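Local structure of phosphoribosylaminoimidazole carboxylase, ATPase subunit (Thermotoga maritima, 3AX6) at residues Val65-Leu70 and Glu279-Ala284; Leu81-Tyr86 and Ser91-Glu96; Gly85-Pro90 and Arg184-Glu189. The protein probably catalyses the ATP-dependent carboxylation of 5-aminoimidazole ribonucleotide with bicarbonate, giving N5-carboxyaminoimidazole ribonucleotide, in de novo purine biosynthesis. One frame throughout, in Å; residues are numbered along the deposited sequence.

Interaction 1. Residues Val65-Leu70 and Glu279-Ala284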
loop_
_atom_site.group_PDB
_atom_site.type_symbol
_atom_site.label_atom_id
_atom_site.label_comp_id
_atom_site.label_asym_id
_atom_site.label_seq_id
_atom_site.Cartn_x
_atom_site.Cartn_y
_atom_site.Cartn_z
ATOM N N VAL A 65 -21.810 1.343 -7.753
ATOM C CA VAL A 65 -21.359 2.698 -7.488
ATOM C C VAL A 65 -20.309 3.054 -8.514
ATOM O O VAL A 65 -19.425 2.245 -8.808
ATOM C CB VAL A 65 -20.728 2.838 -6.088
ATOM C CG1 VAL A 65 -19.996 4.167 -5.988
ATOM C CG2 VAL A 65 -21.811 2.762 -5.012
ATOM N N THR A 66 -20.411 4.261 -9.060
ATOM C CA THR A 66 -19.457 4.725 -10.048
ATOM C C THR A 66 -18.801 6.024 -9.586
ATOM O O THR A 66 -19.442 6.892 -8.961
ATOM C CB THR A 66 -20.138 4.964 -11.409
ATOM O OG1 THR A 66 -20.760 3.755 -11.838
ATOM C CG2 THR A 66 -19.118 5.383 -12.463
ATOM N N THR A 67 -17.512 6.142 -9.897
ATOM C CA THR A 67 -16.732 7.316 -9.549
ATOM C C THR A 67 -15.763 7.602 -10.697
ATOM O O THR A 67 -15.796 6.924 -11.723
ATOM C CB THR A 67 -15.969 7.095 -8.229
ATOM O OG1 THR A 67 -15.257 8.290 -7.881
ATOM C CG2 THR A 67 -15.009 5.920 -8.353
ATOM N N TYR A 68 -14.892 8.589 -10.530
ATOM C CA TYR A 68 -13.969 8.953 -11.597
ATOM C C TYR A 68 -12.635 9.502 -11.096
ATOM O O TYR A 68 -12.528 9.941 -9.951
ATOM C CB TYR A 68 -14.660 9.972 -12.508
ATOM C CG TYR A 68 -15.512 10.982 -11.757
ATOM C CD1 TYR A 68 -14.953 12.146 -11.225
ATOM C CD2 TYR A 68 -16.877 10.760 -11.554
ATOM C CE1 TYR A 68 -15.732 13.064 -10.510
ATOM C CE2 TYR A 68 -17.662 11.664 -10.839
ATOM C CZ TYR A 68 -17.083 12.816 -10.318
ATOM O OH TYR A 68 -17.849 13.700 -9.589
ATOM N N ASP A 69 -11.619 9.474 -11.958
ATOM C CA ASP A 69 -10.298 9.966 -11.573
ATOM C C ASP A 69 -9.885 11.234 -12.313
ATOM O O ASP A 69 -8.742 11.673 -12.206
ATOM C CB ASP A 69 -9.224 8.871 -11.759
ATOM C CG ASP A 69 -8.677 8.802 -13.175
ATOM O OD1 ASP A 69 -7.577 8.245 -13.359
ATOM O OD2 ASP A 69 -9.333 9.292 -14.112
ATOM N N LEU A 70 -10.818 11.816 -13.062
ATOM C CA LEU A 70 -10.557 13.052 -13.796
ATOM C C LEU A 70 -11.865 13.820 -13.976
ATOM O O LEU A 70 -12.946 13.257 -13.826
ATOM C CB LEU A 70 -9.930 12.760 -15.168
ATOM C CG LEU A 70 -10.837 12.335 -16.327
ATOM C CD1 LEU A 70 -10.053 12.393 -17.629
ATOM C CD2 LEU A 70 -11.384 10.943 -16.083
ATOM N N GLU A 279 -8.024 4.781 0.054
ATOM C CA GLU A 279 -8.885 3.882 0.804
ATOM C C GLU A 279 -10.069 4.723 1.287
ATOM O O GLU A 279 -11.219 4.302 1.232
ATOM C CB GLU A 279 -8.170 3.316 2.032
ATOM C CG GLU A 279 -9.071 2.421 2.866
ATOM C CD GLU A 279 -8.450 1.998 4.171
ATOM O OE1 GLU A 279 -7.209 1.921 4.240
ATOM O OE2 GLU A 279 -9.205 1.725 5.123
ATOM N N GLN A 280 -9.759 5.924 1.761
ATOM C CA GLN A 280 -10.764 6.846 2.283
ATOM C C GLN A 280 -11.842 7.131 1.240
ATOM O O GLN A 280 -13.038 7.152 1.552
ATOM C CB GLN A 280 -10.090 8.152 2.713
ATOM C CG GLN A 280 -10.921 9.014 3.645
ATOM C CD GLN A 280 -11.106 8.371 5.009
ATOM O OE1 GLN A 280 -11.846 7.398 5.159
ATOM N NE2 GLN A 280 -10.418 8.906 6.009
ATOM N N HIS A 281 -11.408 7.341 0.001
ATOM C CA HIS A 281 -12.318 7.620 -1.100
ATOM C C HIS A 281 -13.288 6.461 -1.321
ATOM O O HIS A 281 -14.487 6.674 -1.553
ATOM C CB HIS A 281 -11.524 7.884 -2.383
ATOM C CG HIS A 281 -12.373 8.310 -3.541
ATOM N ND1 HIS A 281 -13.075 9.497 -3.552
ATOM C CD2 HIS A 281 -12.642 7.700 -4.721
ATOM C CE1 HIS A 281 -13.740 9.600 -4.689
ATOM N NE2 HIS A 281 -13.496 8.522 -5.415
ATOM N N ILE A 282 -12.766 5.236 -1.253
ATOM C CA ILE A 282 -13.598 4.053 -1.435
ATOM C C ILE A 282 -14.609 3.975 -0.301
ATOM O O ILE A 282 -15.795 3.735 -0.532
ATOM C CB ILE A 282 -12.765 2.743 -1.444
ATOM C CG1 ILE A 282 -11.725 2.779 -2.567
ATOM C CG2 ILE A 282 -13.690 1.542 -1.627
ATOM C CD1 ILE A 282 -12.296 3.075 -3.938
ATOM N N ARG A 283 -14.140 4.180 0.924
ATOM C CA ARG A 283 -15.035 4.150 2.078
ATOM C C ARG A 283 -16.174 5.154 1.906
ATOM O O ARG A 283 -17.334 4.828 2.145
ATOM C CB ARG A 283 -14.293 4.489 3.378
ATOM C CG ARG A 283 -13.302 3.435 3.891
ATOM C CD ARG A 283 -12.946 3.765 5.337
ATOM N NE ARG A 283 -11.790 3.045 5.851
ATOM C CZ ARG A 283 -11.713 2.569 7.089
ATOM N NH1 ARG A 283 -12.731 2.736 7.927
ATOM N NH2 ARG A 283 -10.623 1.933 7.497
ATOM N N ALA A 284 -15.841 6.368 1.475
ATOM C CA ALA A 284 -16.843 7.405 1.317
ATOM C C ALA A 284 -17.871 7.138 0.222
ATOM O O ALA A 284 -19.071 7.324 0.439
ATOM C CB ALA A 284 -16.170 8.754 1.091
#
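Strand 65-68 and helix 277-285 meet through one buried polar pair, Thr-67 with His-281. Along the strand, Val-65 comes first and packs on Ile-285, a residue further along the same helix. Thr-66 is tied through its backbone to the edge strand 87-88. Then comes Thr-67, whose side chain faces the helix. Its OG1 lies anti to its own backbone N (chi1 -177°), and there His-281 NE2 donates to it at 3.0 Å. The hydroxyl lies at the edge of the imidazole, only 9° from the ring plane, at the NE2 corner. OG1 is also hydrogen-bonded to the carbonyl of His-89, and His-281 ND1 to the backbone N of Ile-240; held at both nitrogens, the ring has its rotation fixed. The strand belongs to the parallel, Rossmann-like sheet of the preATP-grasp domain, where it runs between strands 3-7 and 87-88, and Met-16 of helix 11-22 packs against both Thr-67 and His-281. Past Thr-67, Tyr-68 turns away from the helix and its OH bonds Pro-90 O. Asp-69 OD1 accepts from the backbone N of Gly-13, at the start of helix 11-22, the last glycine of what is probably a Rossmann-type GxGxxG motif. On the helix, Arg-283 grips Glu-279 side-on, its NE 3.0 Å and NH2 2.8 Å from the one oxygen OE2, while NH2 also bonds Leu-328 O of the second subunit.

Interaction 2. Residues Leu81-Tyr86 and Ser91-Glu96; sequences LYNEGY and SPYTLE
Tyr-82 carries its CG anti to the backbone N (chi1 172°), which swings the phenol out of helix 75-83 toward the first turn of helix 92-99. Tyr-93 has CG anti to its carbonyl carbon (chi1 -78°), which turns the ring back toward the helix start, against Tyr-82. The two rings pack at a slant, centroids 5.7 Å apart and planes at 70°, with CD1 of Tyr-82 lying 3.7 Å from CE2 of Tyr-93, near the plane of the latter ring. Pro-92 packs nearer the backbone: its CD is 3.6 Å from Tyr-82 CD2, and CG and CD both touch Tyr-82 CB. Ser-91 OG sits over one face of the Tyr-82 ring, offset toward its rim. Ser-91 is the N-cap of helix 92-99, and the same OG accepts from Tyr-93 N at 3.0 Å, so one atom caps the helix and packs on the phenol. A water bridges the polar ends, 3.0 Å from Tyr-82 OH and 2.9 Å from Ser-91 OG. Further out, Tyr-93 OH donates to Asn-83 OD1 at 3.0 Å, in the carbonyl plane and on a lone pair; the two side chains cross at about a right angle, with their planes well short of perpendicular. Helix 75-83 ends just here in a Schellman motif, Gly-85 with positive phi turning the chain away. The pairing thus joins the end of one helix to the start of the next across the short connection that holds strand 87-88. Lys-79 makes a cation-pi contact with Tyr-93 and a salt bridge with Glu-96, Pro-92 also rests on Leu-78, and Leu-81 packs on helix 53-61.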
loop_
_atom_site.group_PDB
_atom_site.type_symbol
_atom_site.label_atom_id
_atom_site.label_comp_id
_atom_site.label_asym_id
_atom_site.label_seq_id
_atom_site.Cartn_x
_atom_site.Cartn_y
_atom_site.Cartn_z
ATOM N N LEU A 81 -28.042 9.814 -15.665
ATOM C CA LEU A 81 -28.040 8.560 -14.923
ATOM C C LEU A 81 -28.231 8.788 -13.433
ATOM O O LEU A 81 -28.909 8.012 -12.756
ATOM C CB LEU A 81 -26.731 7.826 -15.169
ATOM C CG LEU A 81 -26.557 7.430 -16.632
ATOM C CD1 LEU A 81 -25.081 7.293 -16.942
ATOM C CD2 LEU A 81 -27.332 6.135 -16.919
ATOM N N TYR A 82 -27.634 9.857 -12.922
ATOM C CA TYR A 82 -27.757 10.171 -11.512
ATOM C C TYR A 82 -29.207 10.494 -11.163
ATOM O O TYR A 82 -29.669 10.188 -10.066
ATOM C CB TYR A 82 -26.845 11.345 -11.159
ATOM C CG TYR A 82 -27.030 11.880 -9.760
ATOM C CD1 TYR A 82 -27.976 12.875 -9.489
ATOM C CD2 TYR A 82 -26.235 11.424 -8.710
ATOM C CE1 TYR A 82 -28.117 13.411 -8.210
ATOM C CE2 TYR A 82 -26.369 11.953 -7.426
ATOM C CZ TYR A 82 -27.308 12.950 -7.186
ATOM O OH TYR A 82 -27.408 13.504 -5.927
ATOM N N ASN A 83 -29.925 11.107 -12.099
ATOM C CA ASN A 83 -31.320 11.450 -11.872
ATOM C C ASN A 83 -32.220 10.229 -11.980
ATOM O O ASN A 83 -33.373 10.269 -11.558
ATOM C CB ASN A 83 -31.762 12.525 -12.858
ATOM C CG ASN A 83 -31.296 13.903 -12.451
ATOM O OD1 ASN A 83 -31.133 14.789 -13.286
ATOM N ND2 ASN A 83 -31.092 14.096 -11.155
ATOM N N GLU A 84 -31.690 9.143 -12.542
ATOM C CA GLU A 84 -32.451 7.904 -12.673
ATOM C C GLU A 84 -32.208 7.029 -11.448
ATOM O O GLU A 84 -32.681 5.897 -11.385
ATOM C CB GLU A 84 -32.039 7.121 -13.923
ATOM C CG GLU A 84 -32.095 7.902 -15.224
ATOM C CD GLU A 84 -32.103 6.997 -16.442
ATOM O OE1 GLU A 84 -33.175 6.440 -16.754
ATOM O OE2 GLU A 84 -31.040 6.833 -17.083
ATOM N N GLY A 85 -31.446 7.545 -10.490
ATOM C CA GLY A 85 -31.176 6.788 -9.282
ATOM C C GLY A 85 -29.834 6.081 -9.183
ATOM O O GLY A 85 -29.512 5.538 -8.130
ATOM N N TYR A 86 -29.047 6.068 -10.254
ATOM C CA TYR A 86 -27.741 5.412 -10.207
ATOM C C TYR A 86 -26.777 6.130 -9.280
ATOM O O TYR A 86 -26.721 7.355 -9.245
ATOM C CB TYR A 86 -27.137 5.297 -11.606
ATOM C CG TYR A 86 -27.906 4.335 -12.468
ATOM C CD1 TYR A 86 -28.823 4.796 -13.409
ATOM C CD2 TYR A 86 -27.765 2.960 -12.300
ATOM C CE1 TYR A 86 -29.584 3.913 -14.167
ATOM C CE2 TYR A 86 -28.526 2.063 -13.050
ATOM C CZ TYR A 86 -29.434 2.549 -13.984
ATOM O OH TYR A 86 -30.186 1.676 -14.739
ATOM N N SER A 91 -21.276 13.484 -6.927
ATOM C CA SER A 91 -22.405 13.775 -7.798
ATOM C C SER A 91 -21.997 14.582 -9.020
ATOM O O SER A 91 -21.099 15.420 -8.946
ATOM C CB SER A 91 -23.479 14.554 -7.040
ATOM O OG SER A 91 -24.409 15.101 -7.955
ATOM N N PRO A 92 -22.651 14.330 -10.166
ATOM C CA PRO A 92 -22.365 15.041 -11.411
ATOM C C PRO A 92 -22.654 16.526 -11.194
ATOM O O PRO A 92 -22.061 17.392 -11.839
ATOM C CB PRO A 92 -23.344 14.407 -12.397
ATOM C CG PRO A 92 -23.529 13.037 -11.858
ATOM C CD PRO A 92 -23.665 13.288 -10.387
ATOM N N TYR A 93 -23.580 16.801 -10.278
ATOM C CA TYR A 93 -23.958 18.165 -9.932
ATOM C C TYR A 93 -22.792 18.868 -9.238
ATOM O O TYR A 93 -22.536 20.053 -9.474
ATOM C CB TYR A 93 -25.190 18.149 -9.024
ATOM C CG TYR A 93 -26.480 17.908 -9.766
ATOM C CD1 TYR A 93 -27.054 18.916 -10.535
ATOM C CD2 TYR A 93 -27.110 16.660 -9.735
ATOM C CE1 TYR A 93 -28.221 18.697 -11.260
ATOM C CE2 TYR A 93 -28.282 16.426 -10.459
ATOM C CZ TYR A 93 -28.830 17.452 -11.222
ATOM O OH TYR A 93 -29.972 17.245 -11.962
ATOM N N THR A 94 -22.087 18.137 -8.380
ATOM C CA THR A 94 -20.938 18.702 -7.685
ATOM C C THR A 94 -19.856 18.932 -8.732
ATOM O O THR A 94 -19.261 20.006 -8.808
ATOM C CB THR A 94 -20.384 17.746 -6.608
ATOM O OG1 THR A 94 -21.349 17.581 -5.562
ATOM C CG2 THR A 94 -19.098 18.308 -6.018
ATOM N N LEU A 95 -19.615 17.911 -9.542
ATOM C CA LEU A 95 -18.622 17.995 -10.598
ATOM C C LEU A 95 -18.944 19.207 -11.483
ATOM O O LEU A 95 -18.049 19.953 -11.891
ATOM C CB LEU A 95 -18.640 16.708 -11.423
ATOM C CG LEU A 95 -17.580 16.552 -12.515
ATOM C CD1 LEU A 95 -16.195 16.794 -11.934
ATOM C CD2 LEU A 95 -17.675 15.162 -13.118
ATOM N N GLU A 96 -20.232 19.407 -11.746
ATOM C CA GLU A 96 -20.692 20.516 -12.575
ATOM C C GLU A 96 -20.346 21.875 -11.954
ATOM O O GLU A 96 -19.922 22.798 -12.654
ATOM C CB GLU A 96 -22.203 20.399 -12.780
ATOM C CG GLU A 96 -22.781 21.348 -13.811
ATOM C CD GLU A 96 -24.244 21.063 -14.083
ATOM O OE1 GLU A 96 -25.029 21.053 -13.110
ATOM O OE2 GLU A 96 -24.607 20.848 -15.262
HETATM O O HOH W 1 -26.109 16.249 -5.906
#

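Interaction 3. Residues Gly85-Pro90 and Arg184-Glu189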
loop_
_atom_site.group_PDB
_atom_site.type_symbol
_atom_site.label_atom_id
_atom_site.label_comp_id
_atom_site.label_asym_id
_atom_site.label_seq_id
_atom_site.Cartn_x
_atom_site.Cartn_y
_atom_site.Cartn_z
ATOM N N GLY A 85 -31.446 7.545 -10.490
ATOM C CA GLY A 85 -31.176 6.788 -9.282
ATOM C C GLY A 85 -29.834 6.081 -9.183
ATOM O O GLY A 85 -29.512 5.538 -8.130
ATOM N N TYR A 86 -29.047 6.068 -10.254
ATOM C CA TYR A 86 -27.741 5.412 -10.207
ATOM C C TYR A 86 -26.777 6.130 -9.280
ATOM O O TYR A 86 -26.721 7.355 -9.245
ATOM C CB TYR A 86 -27.137 5.297 -11.606
ATOM C CG TYR A 86 -27.906 4.335 -12.468
ATOM C CD1 TYR A 86 -28.823 4.796 -13.409
ATOM C CD2 TYR A 86 -27.765 2.960 -12.300
ATOM C CE1 TYR A 86 -29.584 3.913 -14.167
ATOM C CE2 TYR A 86 -28.526 2.063 -13.050
ATOM C CZ TYR A 86 -29.434 2.549 -13.984
ATOM O OH TYR A 86 -30.186 1.676 -14.739
ATOM N N LYS A 87 -26.022 5.354 -8.515
ATOM C CA LYS A 87 -25.072 5.918 -7.569
ATOM C C LYS A 87 -23.783 6.388 -8.232
ATOM O O LYS A 87 -22.957 5.573 -8.647
ATOM C CB LYS A 87 -24.752 4.884 -6.495
ATOM C CG LYS A 87 -25.373 5.183 -5.157
ATOM C CD LYS A 87 -26.876 5.311 -5.243
ATOM C CE LYS A 87 -27.414 5.971 -3.987
ATOM N NZ LYS A 87 -26.811 7.322 -3.788
ATOM N N ILE A 88 -23.619 7.705 -8.331
ATOM C CA ILE A 88 -22.418 8.292 -8.927
ATOM C C ILE A 88 -21.838 9.324 -7.965
ATOM O O ILE A 88 -22.474 10.339 -7.660
ATOM C CB ILE A 88 -22.734 8.951 -10.277
ATOM C CG1 ILE A 88 -23.359 7.911 -11.216
ATOM C CG2 ILE A 88 -21.449 9.500 -10.898
ATOM C CD1 ILE A 88 -24.050 8.506 -12.428
ATOM N N HIS A 89 -20.623 9.054 -7.495
ATOM C CA HIS A 89 -19.959 9.914 -6.516
ATOM C C HIS A 89 -18.526 10.280 -6.868
ATOM O O HIS A 89 -17.720 9.407 -7.197
ATOM C CB HIS A 89 -19.965 9.216 -5.155
ATOM C CG HIS A 89 -21.334 8.899 -4.645
ATOM N ND1 HIS A 89 -21.623 7.738 -3.962
ATOM C CD2 HIS A 89 -22.487 9.608 -4.686
ATOM C CE1 HIS A 89 -22.894 7.745 -3.605
ATOM N NE2 HIS A 89 -23.440 8.869 -4.029
ATOM N N PRO A 90 -18.178 11.578 -6.776
ATOM C CA PRO A 90 -19.083 12.656 -6.365
ATOM C C PRO A 90 -20.183 12.897 -7.390
ATOM O O PRO A 90 -20.045 12.557 -8.570
ATOM C CB PRO A 90 -18.155 13.867 -6.241
ATOM C CG PRO A 90 -16.831 13.259 -5.941
ATOM C CD PRO A 90 -16.802 12.087 -6.894
ATOM N N ARG A 184 -16.209 12.737 2.809
ATOM C CA ARG A 184 -17.539 12.760 3.390
ATOM C C ARG A 184 -18.398 11.635 2.819
ATOM O O ARG A 184 -18.325 11.326 1.625
ATOM C CB ARG A 184 -18.202 14.122 3.128
ATOM C CG ARG A 184 -19.608 14.269 3.694
ATOM C CD ARG A 184 -20.135 15.693 3.491
ATOM N NE ARG A 184 -21.503 15.890 3.984
ATOM C CZ ARG A 184 -22.594 15.375 3.417
ATOM N NH1 ARG A 184 -22.497 14.619 2.326
ATOM N NH2 ARG A 184 -23.787 15.629 3.932
ATOM N N ASN A 185 -19.200 11.044 3.705
ATOM C CA ASN A 185 -20.152 9.958 3.428
ATOM C C ASN A 185 -21.478 10.551 3.011
ATOM O O ASN A 185 -21.703 11.745 3.168
ATOM C CB ASN A 185 -20.456 9.175 4.706
ATOM C CG ASN A 185 -19.602 7.979 4.859
ATOM O OD1 ASN A 185 -19.675 7.281 5.871
ATOM N ND2 ASN A 185 -18.778 7.711 3.851
ATOM N N GLU A 186 -22.374 9.703 2.521
ATOM C CA GLU A 186 -23.698 10.174 2.166
ATOM C C GLU A 186 -24.445 10.315 3.496
ATOM O O GLU A 186 -25.368 11.116 3.620
ATOM C CB GLU A 186 -24.409 9.184 1.245
ATOM C CG GLU A 186 -25.663 9.761 0.613
ATOM C CD GLU A 186 -26.049 9.056 -0.672
ATOM O OE1 GLU A 186 -26.976 9.530 -1.362
ATOM O OE2 GLU A 186 -25.424 8.026 -0.999
ATOM N N LYS A 187 -24.015 9.540 4.493
ATOM C CA LYS A 187 -24.602 9.579 5.833
ATOM C C LYS A 187 -24.260 10.904 6.508
ATOM O O LYS A 187 -24.887 11.294 7.493
ATOM C CB LYS A 187 -24.056 8.434 6.699
ATOM C CG LYS A 187 -24.742 7.087 6.521
ATOM C CD LYS A 187 -24.034 6.008 7.339
ATOM C CE LYS A 187 -24.906 4.778 7.536
ATOM N NZ LYS A 187 -25.402 4.217 6.252
ATOM N N GLY A 188 -23.244 11.583 5.988
ATOM C CA GLY A 188 -22.850 12.857 6.559
ATOM C C GLY A 188 -21.585 12.822 7.398
ATOM O O GLY A 188 -21.131 13.861 7.873
ATOM N N GLU A 189 -21.011 11.642 7.600
ATOM C CA GLU A 189 -19.785 11.564 8.383
ATOM C C GLU A 189 -18.653 12.255 7.619
ATOM O O GLU A 189 -18.519 12.065 6.410
ATOM C CB GLU A 189 -19.410 10.101 8.668
ATOM C CG GLU A 189 -17.968 9.947 9.132
ATOM C CD GLU A 189 -17.644 8.581 9.720
ATOM O OE1 GLU A 189 -18.092 7.559 9.162
ATOM O OE2 GLU A 189 -16.917 8.539 10.737
#
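Lys-87 NZ and the carboxylate of Glu-186 form a salt bridge that joins the edge strand 87-88 to the loop 184-189. The ammonium is 3.2 Å from OE2, which it meets on its syn lone pair, and OE1 adds a weak bond at 3.3 Å. The lysine gets there by bending twice, about CB-CG (chi2 57°) and again about CD-CE, whereas Glu-186 reaches out with its chain extended beyond CG. His-89 is the second neighbour of the carboxylate: its CE1 lies 3.6 Å from Glu-186 OE2, with ring and carboxylate planes nearly perpendicular, at 89°. A carboxylate so close to CE1 would probably favour positive charge on the imidazole. Were an alanine to stand in for Lys-87, Glu-186 would probably lose its charge mate and be able to swing away from His-89. In fold terms, the loop is the hairpin connection between strands 174-184 and 190-198, antiparallel neighbours in the large sheet of the ATP-grasp part, so the bridge ties that part to the Rossmann-like preATP-grasp domain. The turn is closed by Asn-185 N bonding Glu-189 O at 3.0 Å, and by a weak bond from Gly-188 N to Asn-185 O at 3.2 Å; Gly-188 sits in the turn with a positive phi. Outside the two segments, Asn-287 OD1 accepts from the backbone N of both Glu-186 and Lys-187, which fixes the base of the glutamate. For its part, His-89 packs on Val-238 and its ND1 makes a weak hydrogen bond to Ile-285 O, which helps set the turn of the ring beside the carboxylate.

Interactions 2 and 3 both lie, along the chain, within the loop closed by interaction 1, and their first segments share Gly-85 and Tyr-86. The centre of interaction 3 lies about 10 Å from each of the other two, while the centres of interactions 1 and 2 are about 14 Å apart. Strands 65-68 and 87-88 are sheet neighbours: Thr-66 O is 2.9 Å from His-89 N. Side chains of the strands make the other joins to the helices: Ile-88 CD1 is 3.9 Å from Leu-81 CB, and Tyr-68 OH is 3.6 Å from Leu-95 CB. Interactions 1 and 3 join the preATP-grasp sheet to later parts of the chain, interaction 2 stays within that domain, and all three are away from the ADP pocket.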